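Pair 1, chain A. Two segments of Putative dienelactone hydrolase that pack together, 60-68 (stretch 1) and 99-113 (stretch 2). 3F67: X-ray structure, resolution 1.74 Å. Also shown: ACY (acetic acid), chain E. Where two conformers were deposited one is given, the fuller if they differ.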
# COMPACT_ATOMS: atom_id res chain seq x y z
N TYR A 60 -5.83 -14.55 -2.04
CA TYR A 60 -5.11 -13.88 -0.96
C TYR A 60 -6.03 -13.57 0.25
O TYR A 60 -7.25 -13.36 0.08
CB TYR A 60 -4.53 -12.54 -1.46
CG TYR A 60 -3.47 -12.77 -2.48
CD1 TYR A 60 -2.18 -13.23 -2.07
CD2 TYR A 60 -3.70 -12.58 -3.84
CE1 TYR A 60 -1.19 -13.52 -3.02
CE2 TYR A 60 -2.71 -12.84 -4.77
CZ TYR A 60 -1.46 -13.29 -4.35
OH TYR A 60 -0.48 -13.57 -5.26
N LEU A 61 -5.43 -13.60 1.44
CA LEU A 61 -6.03 -12.97 2.65
C LEU A 61 -5.61 -11.51 2.57
O LEU A 61 -4.44 -11.16 2.82
CB LEU A 61 -5.51 -13.63 3.94
CG LEU A 61 -5.76 -12.86 5.27
CD1 LEU A 61 -7.26 -12.58 5.42
CD2 LEU A 61 -5.22 -13.72 6.46
N ALA A 62 -6.55 -10.65 2.20
CA ALA A 62 -6.23 -9.23 2.00
C ALA A 62 -6.78 -8.45 3.16
O ALA A 62 -7.96 -8.62 3.55
CB ALA A 62 -6.90 -8.73 0.68
N ILE A 63 -5.96 -7.59 3.73
CA ILE A 63 -6.34 -6.88 5.00
C ILE A 63 -6.04 -5.41 4.85
O ILE A 63 -4.90 -5.06 4.52
CB ILE A 63 -5.54 -7.43 6.22
CG1 ILE A 63 -5.79 -8.94 6.39
CG2 ILE A 63 -5.98 -6.69 7.52
CD1 ILE A 63 -4.64 -9.63 7.20
N ALA A 64 -7.05 -4.54 5.05
CA ALA A 64 -6.84 -3.09 4.95
C ALA A 64 -7.09 -2.48 6.35
O ALA A 64 -8.25 -2.35 6.76
CB ALA A 64 -7.83 -2.47 3.97
N PRO A 65 -6.02 -2.04 7.02
CA PRO A 65 -6.18 -1.37 8.34
C PRO A 65 -6.55 0.12 8.22
O PRO A 65 -6.10 0.81 7.29
CB PRO A 65 -4.77 -1.52 8.96
CG PRO A 65 -3.83 -1.48 7.76
CD PRO A 65 -4.60 -2.28 6.68
N GLU A 66 -7.32 0.58 9.19
CA GLU A 66 -7.70 1.96 9.34
C GLU A 66 -6.53 2.69 10.02
O GLU A 66 -6.56 2.94 11.24
CB GLU A 66 -8.94 2.02 10.23
CG GLU A 66 -9.77 3.29 10.03
CD GLU A 66 -10.32 3.40 8.62
OE1 GLU A 66 -9.58 3.87 7.74
OE2 GLU A 66 -11.51 3.02 8.41
N LEU A 67 -5.51 3.04 9.23
CA LEU A 67 -4.24 3.53 9.84
C LEU A 67 -4.35 4.87 10.57
O LEU A 67 -3.52 5.18 11.44
CB LEU A 67 -3.13 3.58 8.78
CG LEU A 67 -2.78 2.16 8.31
CD1 LEU A 67 -2.03 2.16 6.97
CD2 LEU A 67 -1.87 1.51 9.35
N TYR A 68 -5.36 5.68 10.23
CA TYR A 68 -5.45 7.02 10.83
C TYR A 68 -6.24 7.03 12.15
O TYR A 68 -6.43 8.10 12.72
CB TYR A 68 -6.13 8.02 9.86
CG TYR A 68 -5.38 8.29 8.54
CD1 TYR A 68 -4.07 7.81 8.33
CD2 TYR A 68 -5.99 9.04 7.53
CE1 TYR A 68 -3.38 8.09 7.10
CE2 TYR A 68 -5.34 9.33 6.31
CZ TYR A 68 -4.05 8.85 6.11
OH TYR A 68 -3.42 9.11 4.92
N ASP A 99 2.20 -0.25 13.01
CA ASP A 99 0.84 -0.78 12.85
C ASP A 99 0.81 -1.86 11.76
O ASP A 99 0.06 -2.83 11.89
CB ASP A 99 -0.16 0.35 12.49
CG ASP A 99 -0.52 1.22 13.70
OD1 ASP A 99 -0.35 0.75 14.86
OD2 ASP A 99 -0.94 2.37 13.49
N LEU A 100 1.54 -1.66 10.65
CA LEU A 100 1.55 -2.69 9.62
C LEU A 100 2.16 -3.98 10.17
O LEU A 100 1.68 -5.09 9.82
CB LEU A 100 2.29 -2.24 8.39
CG LEU A 100 1.65 -1.03 7.72
CD1 LEU A 100 2.51 -0.52 6.56
CD2 LEU A 100 0.19 -1.36 7.22
N ASP A 101 3.21 -3.85 10.99
CA ASP A 101 3.77 -5.06 11.67
C ASP A 101 2.68 -5.76 12.49
O ASP A 101 2.65 -7.00 12.54
CB ASP A 101 4.90 -4.72 12.64
CG ASP A 101 6.17 -4.20 11.93
OD1 ASP A 101 6.40 -4.49 10.72
OD2 ASP A 101 6.93 -3.51 12.64
N HIS A 102 1.82 -4.98 13.16
CA HIS A 102 0.77 -5.63 13.97
C HIS A 102 -0.28 -6.32 13.12
O HIS A 102 -0.88 -7.33 13.52
CB HIS A 102 0.14 -4.64 14.97
CG HIS A 102 1.03 -4.39 16.15
ND1 HIS A 102 2.10 -3.53 16.09
CD2 HIS A 102 1.04 -4.92 17.40
CE1 HIS A 102 2.73 -3.52 17.26
NE2 HIS A 102 2.09 -4.34 18.08
N VAL A 103 -0.53 -5.76 11.93
CA VAL A 103 -1.46 -6.42 11.01
C VAL A 103 -0.84 -7.79 10.61
O VAL A 103 -1.54 -8.82 10.58
CB VAL A 103 -1.65 -5.56 9.73
CG1 VAL A 103 -2.42 -6.42 8.66
CG2 VAL A 103 -2.42 -4.28 10.07
N ALA A 104 0.46 -7.81 10.29
CA ALA A 104 1.14 -9.04 9.86
C ALA A 104 1.06 -10.06 11.01
O ALA A 104 0.83 -11.27 10.77
CB ALA A 104 2.62 -8.73 9.47
N SER A 105 1.25 -9.59 12.24
CA SER A 105 1.22 -10.48 13.42
C SER A 105 -0.16 -11.10 13.60
O SER A 105 -0.30 -12.30 13.85
CB SER A 105 1.64 -9.72 14.68
OG SER A 105 3.03 -9.46 14.65
N TRP A 106 -1.18 -10.26 13.45
CA TRP A 106 -2.58 -10.73 13.60
C TRP A 106 -2.86 -11.72 12.47
O TRP A 106 -3.46 -12.75 12.70
CB TRP A 106 -3.55 -9.54 13.54
CG TRP A 106 -5.04 -9.93 13.51
CD1 TRP A 106 -5.88 -10.07 14.60
CD2 TRP A 106 -5.84 -10.20 12.36
NE1 TRP A 106 -7.16 -10.42 14.18
CE2 TRP A 106 -7.16 -10.50 12.81
CE3 TRP A 106 -5.58 -10.21 10.97
CZ2 TRP A 106 -8.19 -10.81 11.94
CZ3 TRP A 106 -6.62 -10.55 10.10
CH2 TRP A 106 -7.92 -10.82 10.60
N ALA A 107 -2.41 -11.41 11.26
CA ALA A 107 -2.73 -12.24 10.09
C ALA A 107 -2.23 -13.67 10.27
O ALA A 107 -2.93 -14.63 9.91
CB ALA A 107 -2.16 -11.59 8.80
N ALA A 108 -1.04 -13.83 10.84
CA ALA A 108 -0.47 -15.17 11.02
C ALA A 108 -1.25 -16.07 12.00
O ALA A 108 -1.09 -17.27 11.96
CB ALA A 108 1.01 -15.06 11.47
N ARG A 109 -2.10 -15.46 12.87
CA ARG A 109 -2.95 -16.22 13.80
C ARG A 109 -4.40 -16.27 13.33
O ARG A 109 -5.23 -16.83 14.03
CB ARG A 109 -2.87 -15.61 15.21
CG ARG A 109 -1.63 -16.12 16.01
CD ARG A 109 -1.62 -15.72 17.49
NE ARG A 109 -1.43 -14.27 17.54
CZ ARG A 109 -0.24 -13.69 17.61
NH1 ARG A 109 -0.14 -12.37 17.65
NH2 ARG A 109 0.87 -14.42 17.69
N HIS A 110 -4.69 -15.66 12.17
CA HIS A 110 -6.08 -15.58 11.65
C HIS A 110 -6.23 -15.98 10.18
O HIS A 110 -7.15 -15.48 9.47
CB HIS A 110 -6.68 -14.19 11.92
CG HIS A 110 -6.71 -13.85 13.38
ND1 HIS A 110 -7.80 -14.08 14.20
CD2 HIS A 110 -5.74 -13.34 14.17
CE1 HIS A 110 -7.50 -13.70 15.43
NE2 HIS A 110 -6.26 -13.26 15.44
N GLY A 111 -5.40 -16.92 9.77
CA GLY A 111 -5.59 -17.59 8.50
C GLY A 111 -4.51 -17.36 7.51
O GLY A 111 -4.54 -17.95 6.40
N GLY A 112 -3.55 -16.50 7.87
CA GLY A 112 -2.45 -16.20 6.95
C GLY A 112 -1.21 -16.99 7.30
O GLY A 112 -1.07 -17.51 8.42
N ASP A 113 -0.32 -17.07 6.33
CA ASP A 113 1.00 -17.70 6.47
C ASP A 113 2.06 -16.60 6.69
O ASP A 113 2.27 -15.75 5.82
CB ASP A 113 1.30 -18.45 5.16
CG ASP A 113 2.56 -19.34 5.23
OD1 ASP A 113 3.49 -19.04 6.02
OD2 ASP A 113 2.60 -20.35 4.47
C ACY E . 3.56 -11.70 17.34
O ACY E . 2.84 -11.15 18.24
OXT ACY E . 3.30 -12.80 16.85
CH3 ACY E . 4.78 -11.00 16.81
O HOH W 1 -0.91 4.42 11.78

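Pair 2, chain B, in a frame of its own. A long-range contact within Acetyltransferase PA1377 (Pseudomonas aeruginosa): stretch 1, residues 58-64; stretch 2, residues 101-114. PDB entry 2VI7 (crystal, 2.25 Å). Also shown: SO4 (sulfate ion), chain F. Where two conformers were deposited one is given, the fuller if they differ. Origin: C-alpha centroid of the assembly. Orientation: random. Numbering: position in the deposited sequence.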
# COMPACT_ATOMS: atom_id res chain seq x y z
N LEU B 58 -11.07 0.84 -10.03
CA LEU B 58 -9.82 0.58 -10.74
C LEU B 58 -9.95 0.89 -12.21
O LEU B 58 -10.78 0.31 -12.91
CB LEU B 58 -9.41 -0.88 -10.58
CG LEU B 58 -8.20 -1.32 -11.42
CD1 LEU B 58 -6.98 -0.47 -11.10
CD2 LEU B 58 -7.90 -2.78 -11.14
N LEU B 59 -9.13 1.82 -12.69
CA LEU B 59 -9.13 2.18 -14.09
C LEU B 59 -7.76 1.87 -14.66
O LEU B 59 -6.75 2.37 -14.18
CB LEU B 59 -9.42 3.66 -14.28
CG LEU B 59 -9.12 4.17 -15.70
CD1 LEU B 59 -9.95 3.41 -16.73
CD2 LEU B 59 -9.40 5.67 -15.77
N ILE B 60 -7.73 1.02 -15.68
CA ILE B 60 -6.48 0.67 -16.32
C ILE B 60 -6.57 1.07 -17.78
O ILE B 60 -7.52 0.71 -18.48
CB ILE B 60 -6.17 -0.84 -16.19
CG1 ILE B 60 -6.09 -1.22 -14.71
CG2 ILE B 60 -4.84 -1.17 -16.86
CD1 ILE B 60 -6.11 -2.69 -14.49
N LEU B 61 -5.58 1.83 -18.23
CA LEU B 61 -5.53 2.29 -19.61
C LEU B 61 -4.32 1.72 -20.33
O LEU B 61 -3.29 1.41 -19.72
CB LEU B 61 -5.45 3.82 -19.67
CG LEU B 61 -6.65 4.65 -19.21
CD1 LEU B 61 -6.27 6.12 -19.31
CD2 LEU B 61 -7.87 4.34 -20.06
N VAL B 62 -4.45 1.59 -21.64
CA VAL B 62 -3.38 1.12 -22.48
C VAL B 62 -3.26 2.14 -23.57
O VAL B 62 -4.27 2.63 -24.07
CB VAL B 62 -3.69 -0.25 -23.10
CG1 VAL B 62 -3.46 -1.34 -22.08
CG2 VAL B 62 -5.13 -0.28 -23.60
N ALA B 63 -2.03 2.50 -23.92
CA ALA B 63 -1.78 3.46 -24.98
C ALA B 63 -1.50 2.61 -26.20
O ALA B 63 -0.68 1.70 -26.15
CB ALA B 63 -0.58 4.30 -24.64
N LEU B 64 -2.19 2.91 -27.30
CA LEU B 64 -2.04 2.15 -28.54
C LEU B 64 -1.58 2.97 -29.73
O LEU B 64 -1.93 4.14 -29.89
CB LEU B 64 -3.38 1.50 -28.91
CG LEU B 64 -4.07 0.62 -27.88
CD1 LEU B 64 -5.50 0.38 -28.29
CD2 LEU B 64 -3.34 -0.69 -27.76
N GLY B 101 6.18 11.08 -25.63
CA GLY B 101 4.90 11.58 -25.15
C GLY B 101 3.82 10.58 -24.75
O GLY B 101 2.65 10.95 -24.59
N VAL B 102 4.20 9.33 -24.58
CA VAL B 102 3.23 8.31 -24.19
C VAL B 102 2.89 8.45 -22.71
O VAL B 102 1.73 8.31 -22.33
CB VAL B 102 3.78 6.90 -24.48
CG1 VAL B 102 2.80 5.85 -23.98
CG2 VAL B 102 4.02 6.75 -25.97
N GLY B 103 3.89 8.75 -21.90
CA GLY B 103 3.67 8.91 -20.47
C GLY B 103 2.73 10.04 -20.11
O GLY B 103 1.78 9.84 -19.36
N SER B 104 2.98 11.23 -20.66
CA SER B 104 2.14 12.39 -20.38
C SER B 104 0.71 12.16 -20.85
O SER B 104 -0.24 12.60 -20.20
CB SER B 104 2.70 13.63 -21.08
OG SER B 104 2.63 13.49 -22.48
N ARG B 105 0.56 11.47 -21.97
CA ARG B 105 -0.75 11.17 -22.53
C ARG B 105 -1.56 10.34 -21.53
O ARG B 105 -2.69 10.69 -21.17
CB ARG B 105 -0.57 10.38 -23.83
CG ARG B 105 -1.80 10.25 -24.70
CD ARG B 105 -1.99 11.45 -25.61
NE ARG B 105 -3.02 11.20 -26.62
CZ ARG B 105 -4.32 11.10 -26.35
NH1 ARG B 105 -5.19 10.87 -27.34
NH2 ARG B 105 -4.77 11.24 -25.11
N LEU B 106 -0.96 9.24 -21.10
CA LEU B 106 -1.58 8.33 -20.15
C LEU B 106 -1.87 9.00 -18.81
O LEU B 106 -3.00 8.91 -18.31
CB LEU B 106 -0.66 7.11 -19.91
CG LEU B 106 -0.62 5.98 -20.94
CD1 LEU B 106 0.59 5.09 -20.67
CD2 LEU B 106 -1.90 5.17 -20.89
N LEU B 107 -0.87 9.67 -18.24
CA LEU B 107 -1.01 10.31 -16.93
C LEU B 107 -2.03 11.45 -16.94
O LEU B 107 -2.88 11.53 -16.06
CB LEU B 107 0.35 10.81 -16.43
CG LEU B 107 0.38 11.39 -15.01
CD1 LEU B 107 -0.21 10.37 -14.03
CD2 LEU B 107 1.80 11.77 -14.61
N GLY B 108 -1.93 12.32 -17.93
CA GLY B 108 -2.85 13.43 -18.02
C GLY B 108 -4.29 12.94 -18.02
O GLY B 108 -5.16 13.54 -17.41
N GLU B 109 -4.52 11.82 -18.70
CA GLU B 109 -5.85 11.25 -18.81
C GLU B 109 -6.33 10.59 -17.52
O GLU B 109 -7.52 10.64 -17.21
CB GLU B 109 -5.90 10.25 -19.96
CG GLU B 109 -7.31 9.84 -20.37
CD GLU B 109 -7.93 10.80 -21.37
OE1 GLU B 109 -7.33 11.87 -21.62
OE2 GLU B 109 -9.01 10.47 -21.91
N LEU B 110 -5.43 9.94 -16.78
CA LEU B 110 -5.82 9.31 -15.52
C LEU B 110 -6.17 10.40 -14.51
O LEU B 110 -7.07 10.23 -13.68
CB LEU B 110 -4.67 8.48 -14.94
CG LEU B 110 -4.24 7.17 -15.60
CD1 LEU B 110 -3.14 6.55 -14.77
CD2 LEU B 110 -5.40 6.21 -15.68
N LEU B 111 -5.46 11.53 -14.59
CA LEU B 111 -5.68 12.65 -13.69
C LEU B 111 -6.98 13.38 -14.02
O LEU B 111 -7.57 14.01 -13.14
CB LEU B 111 -4.50 13.62 -13.77
CG LEU B 111 -3.19 13.02 -13.25
CD1 LEU B 111 -2.07 14.04 -13.34
CD2 LEU B 111 -3.40 12.55 -11.82
N ASP B 112 -7.40 13.31 -15.28
CA ASP B 112 -8.66 13.92 -15.70
C ASP B 112 -9.78 13.12 -15.03
O ASP B 112 -10.74 13.69 -14.51
CB ASP B 112 -8.82 13.83 -17.23
CG ASP B 112 -10.20 14.33 -17.70
OD1 ASP B 112 -10.85 13.64 -18.52
OD2 ASP B 112 -10.63 15.41 -17.25
N ILE B 113 -9.64 11.80 -15.05
CA ILE B 113 -10.61 10.91 -14.44
C ILE B 113 -10.64 11.11 -12.92
O ILE B 113 -11.70 11.16 -12.30
CB ILE B 113 -10.27 9.42 -14.71
CG1 ILE B 113 -10.35 9.13 -16.21
CG2 ILE B 113 -11.22 8.53 -13.93
CD1 ILE B 113 -11.72 9.33 -16.83
N ALA B 114 -9.45 11.23 -12.34
CA ALA B 114 -9.30 11.42 -10.91
C ALA B 114 -9.90 12.74 -10.45
O ALA B 114 -10.61 12.79 -9.45
CB ALA B 114 -7.81 11.36 -10.53
S SO4 F . 6.65 11.55 -22.16
O1 SO4 F . 6.39 10.10 -22.03
O2 SO4 F . 7.35 12.04 -20.94
O3 SO4 F . 7.53 11.81 -23.32
O4 SO4 F . 5.36 12.27 -22.34

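In both pairs a β-strand lies across a helix that runs roughly against it: the N-to-C directions differ by 143° in pair 1 (strand 61-65, helix 99-108) and 148° in pair 2 (strand 58-64, helix 102-114), with axes approaching to 9.8 and 9.1 Å. Fourteen central residues superpose with an RMSD of 0.8 Å. No hydrogen bond crosses either contact; the elements are joined chiefly by apolar side chains, burying 429 Å² in pair 1 and 362 Å² in pair 2. Strand alternation sets the pattern: Leu61(A), Ile63(A) and Pro65(A) point toward the helix, as do their matches Leu59(B), Leu61(B) and Ala63(B), whereas Ala64(A) and its match Val62(B) point away.

At the first position both proteins use leucine in the same rotamer (chi1 t, chi2 p), but the helix answers differently. CD2 of Leu61(A) lies 4.4 Å from CB of Ala107(A) and 3.5 Å from N of Gly112(A), where the chain, past the helix, has swung toward the strand; an ideal CB on Gly112(A) would come within 3.3 Å of that same CD2. In pair 2 the helix continues, and CD2 of Leu59(B) meets CD2 of Leu110(B), the match of Ala107(A), at 4.0 Å and CG1 of Ile113(B) at 3.6 Å.

The central position exchanges bulk between partners. Ile63(A) extends CD1 to CB of small Ala107(A) (3.5 Å) and to the edge of the Trp106(A) ring at CZ3 (3.6 Å), while its CG2 touches CG1 of Val103(A) at 3.7 Å. Leu61(B) instead meets a larger Leu110(B), CD1 to CD2 at 3.7 Å, and rests its CB 4.0 Å from CD2 of Leu106(B), the match of Val103(A). Where Trp106(A) stands, pair 2 has Glu109(B), whose aliphatic CG lies 4.0 Å from CD1 of Leu61(B).

At the third position, CB of Pro65(A) packs 3.8 Å from CG2 of Val103(A), and its CG lies 4.1 Å from CD2 of Leu100(A). The smaller Ala63(B) places CB 4.1 Å from CG of Leu106(B) and 3.8 Å from CG1 of Val102(B). Leu100(A) matches Gly103(B), which has no side chain to offer; there an ideal CB would clash with sulfate O1 (2.8 Å), the atom that accepts a hydrogen bond from Gly103(B) N at 2.8 Å. In pair 1, CD2 of Leu67(A) also lies 3.8 Å from CB of Asp99(A), and a water donates to O of Leu67(A) and OD2 of Asp99(A), both at 2.7 Å.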